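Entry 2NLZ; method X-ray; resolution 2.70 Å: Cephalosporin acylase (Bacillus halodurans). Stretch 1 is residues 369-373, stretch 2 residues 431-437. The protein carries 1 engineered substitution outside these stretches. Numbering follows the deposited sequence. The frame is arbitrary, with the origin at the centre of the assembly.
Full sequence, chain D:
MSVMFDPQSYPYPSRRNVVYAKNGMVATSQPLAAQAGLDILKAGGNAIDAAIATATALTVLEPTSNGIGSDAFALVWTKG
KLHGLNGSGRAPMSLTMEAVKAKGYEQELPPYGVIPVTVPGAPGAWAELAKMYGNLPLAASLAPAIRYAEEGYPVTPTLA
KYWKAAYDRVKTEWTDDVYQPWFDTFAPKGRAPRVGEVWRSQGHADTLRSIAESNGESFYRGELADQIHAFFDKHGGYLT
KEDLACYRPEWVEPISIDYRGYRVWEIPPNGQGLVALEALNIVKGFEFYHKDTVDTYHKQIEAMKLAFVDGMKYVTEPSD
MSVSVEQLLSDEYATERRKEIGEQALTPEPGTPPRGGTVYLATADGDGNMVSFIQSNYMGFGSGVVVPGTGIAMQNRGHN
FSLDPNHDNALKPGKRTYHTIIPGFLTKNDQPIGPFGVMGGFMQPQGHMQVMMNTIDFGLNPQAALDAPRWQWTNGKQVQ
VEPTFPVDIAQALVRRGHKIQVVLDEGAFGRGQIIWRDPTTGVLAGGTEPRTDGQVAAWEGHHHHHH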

# COMPACT_ATOMS: atom_id res chain seq x y z
N ASN D 369 -31.56 -0.53 25.93
CA ASN D 369 -31.19 0.87 26.11
C ASN D 369 -29.87 1.20 25.40
O ASN D 369 -28.95 0.38 25.38
CB ASN D 369 -31.12 1.23 27.58
CG ASN D 369 -32.38 0.87 28.32
OD1 ASN D 369 -33.48 1.26 27.92
ND2 ASN D 369 -32.24 0.12 29.40
N MET D 370 -29.82 2.39 24.80
CA MET D 370 -28.68 2.82 23.98
C MET D 370 -28.51 4.33 24.09
O MET D 370 -29.52 5.06 24.10
CB MET D 370 -28.90 2.45 22.51
CG MET D 370 -29.03 0.96 22.26
SD MET D 370 -28.43 0.37 20.68
CE MET D 370 -29.86 0.72 19.68
N VAL D 371 -27.27 4.80 24.19
CA VAL D 371 -27.03 6.25 24.22
C VAL D 371 -25.87 6.75 23.38
O VAL D 371 -24.79 6.16 23.34
CB VAL D 371 -27.02 6.85 25.68
CG1 VAL D 371 -26.72 5.79 26.72
CG2 VAL D 371 -26.07 8.06 25.81
N SER D 372 -26.13 7.85 22.68
CA SER D 372 -25.13 8.66 22.01
C SER D 372 -24.87 9.88 22.89
O SER D 372 -25.76 10.71 23.07
CB SER D 372 -25.69 9.12 20.67
OG SER D 372 -24.72 9.77 19.86
N PHE D 373 -23.67 9.99 23.46
CA PHE D 373 -23.34 11.08 24.38
C PHE D 373 -22.10 11.79 23.92
O PHE D 373 -21.13 11.15 23.52
CB PHE D 373 -23.09 10.55 25.79
CG PHE D 373 -23.01 11.63 26.83
CD1 PHE D 373 -24.15 12.04 27.52
CD2 PHE D 373 -21.79 12.26 27.13
CE1 PHE D 373 -24.08 13.05 28.48
CE2 PHE D 373 -21.72 13.28 28.08
CZ PHE D 373 -22.86 13.66 28.77
N GLN D 431 -37.25 0.70 14.89
CA GLN D 431 -36.35 -0.15 15.67
C GLN D 431 -35.04 0.62 15.84
O GLN D 431 -34.60 1.32 14.92
CB GLN D 431 -36.11 -1.49 14.96
CG GLN D 431 -37.35 -2.38 14.83
CD GLN D 431 -37.86 -2.88 16.17
OE1 GLN D 431 -37.08 -3.26 17.05
NE2 GLN D 431 -39.18 -2.88 16.33
N PRO D 432 -34.40 0.50 17.02
CA PRO D 432 -33.14 1.19 17.19
C PRO D 432 -32.01 0.36 16.58
O PRO D 432 -31.92 -0.86 16.80
CB PRO D 432 -32.98 1.23 18.70
CG PRO D 432 -33.60 -0.04 19.16
CD PRO D 432 -34.77 -0.27 18.22
N ILE D 433 -31.17 1.01 15.79
CA ILE D 433 -29.96 0.31 15.38
C ILE D 433 -28.72 0.83 16.14
O ILE D 433 -27.81 0.06 16.42
CB ILE D 433 -29.80 0.11 13.84
CG1 ILE D 433 -29.10 1.28 13.19
CG2 ILE D 433 -31.15 -0.20 13.15
CD1 ILE D 433 -28.57 0.88 11.85
N GLY D 434 -28.70 2.11 16.51
CA GLY D 434 -27.66 2.54 17.45
C GLY D 434 -27.12 3.96 17.47
O GLY D 434 -27.48 4.82 16.65
N PRO D 435 -26.23 4.22 18.44
CA PRO D 435 -25.56 5.51 18.56
C PRO D 435 -24.27 5.58 17.74
O PRO D 435 -23.56 4.58 17.58
CB PRO D 435 -25.25 5.59 20.05
CG PRO D 435 -25.06 4.16 20.47
CD PRO D 435 -25.83 3.29 19.51
N PHE D 436 -24.01 6.77 17.20
CA PHE D 436 -22.77 7.03 16.48
C PHE D 436 -22.41 8.49 16.67
O PHE D 436 -23.27 9.31 17.03
CB PHE D 436 -22.93 6.70 14.98
CG PHE D 436 -23.82 7.66 14.24
CD1 PHE D 436 -25.17 7.43 14.16
CD2 PHE D 436 -23.30 8.78 13.61
CE1 PHE D 436 -25.99 8.29 13.48
CE2 PHE D 436 -24.11 9.66 12.93
CZ PHE D 436 -25.46 9.40 12.86
N GLY D 437 -21.14 8.82 16.45
CA GLY D 437 -20.69 10.21 16.45
C GLY D 437 -19.28 10.28 15.93
O GLY D 437 -18.50 9.34 16.09

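The two stretches run in nearly the same direction, with an angle of 15° between the N-to-C axes of their strands and a closest approach of 5.9 Å between those axes. No hydrogen bond links them; the contact is one of packing, with side chains of one stretch meeting side chains and backbone of the other. It is modest, burying 275 Å² summed over both sides, and no two touching residues are closer than 62 apart in sequence.

Stretch 2 begins with Gln-431, which is exposed and takes no part in the contact. Pro-432 is the first residue to engage. Its CA-to-CB bond points toward stretch 1, and Pro-432 CB lies 3.3 Å from Met-370 CE, a close apolar contact between the methionine methyl and the pyrrolidine ring. The CA-to-CB bond of Met-370 points toward stretch 2, and the side chain, with chi1 and chi3 both in m and chi2 between wells at -149°, carries CE across to Pro-432.

At Ile-433 the CA-to-CB bond points away, and the backbone supplies the contact instead: the carbonyl carbon, Ile-433 C, is 3.7 Å from Met-370 CE. The same methyl group also meets Gly-434, with Met-370 CE 3.6 Å from Gly-434 CA. The absence of a side chain at Gly-434 follows from the backbone itself. With phi/psi of 151/176, an ideal CB on Gly-434 would be jammed against the carbonyl oxygen of Ile-433 and would also clash with Pro-435 CD, at 2.9 Å.

Pro-435 has the broadest engagement in stretch 2, with 71 Å² covered by stretch 1. Its CA-to-CB bond points toward stretch 1, and the residue meets three consecutive residues there. Pro-435 CD lies 4.1 Å from Met-370 SD, a looser apolar contact with the thioether. Pro-435 CB is 3.4 Å from Val-371 O and 3.6 Å from Ser-372 N, so the ring packs directly on the peptide unit joining those two residues. The CA-to-CB bond of Val-371 points away. Pro-435 CB also lies 3.6 Å from Ser-372 CB, and Pro-435 CA is only 4.7 Å from Ser-372 CA, compared with 6.6 Å between Met-370 CA and Gly-434 CA.

The CA-to-CB bond of Phe-436 points away from stretch 1, but Phe-436 O lies 3.2 Å from Ser-372 OG. This is a close polar approach without a hydrogen bond; the serine hydroxyl is hydrogen-bonded elsewhere in the structure. Gly-437 closes the stretch without touching stretch 1.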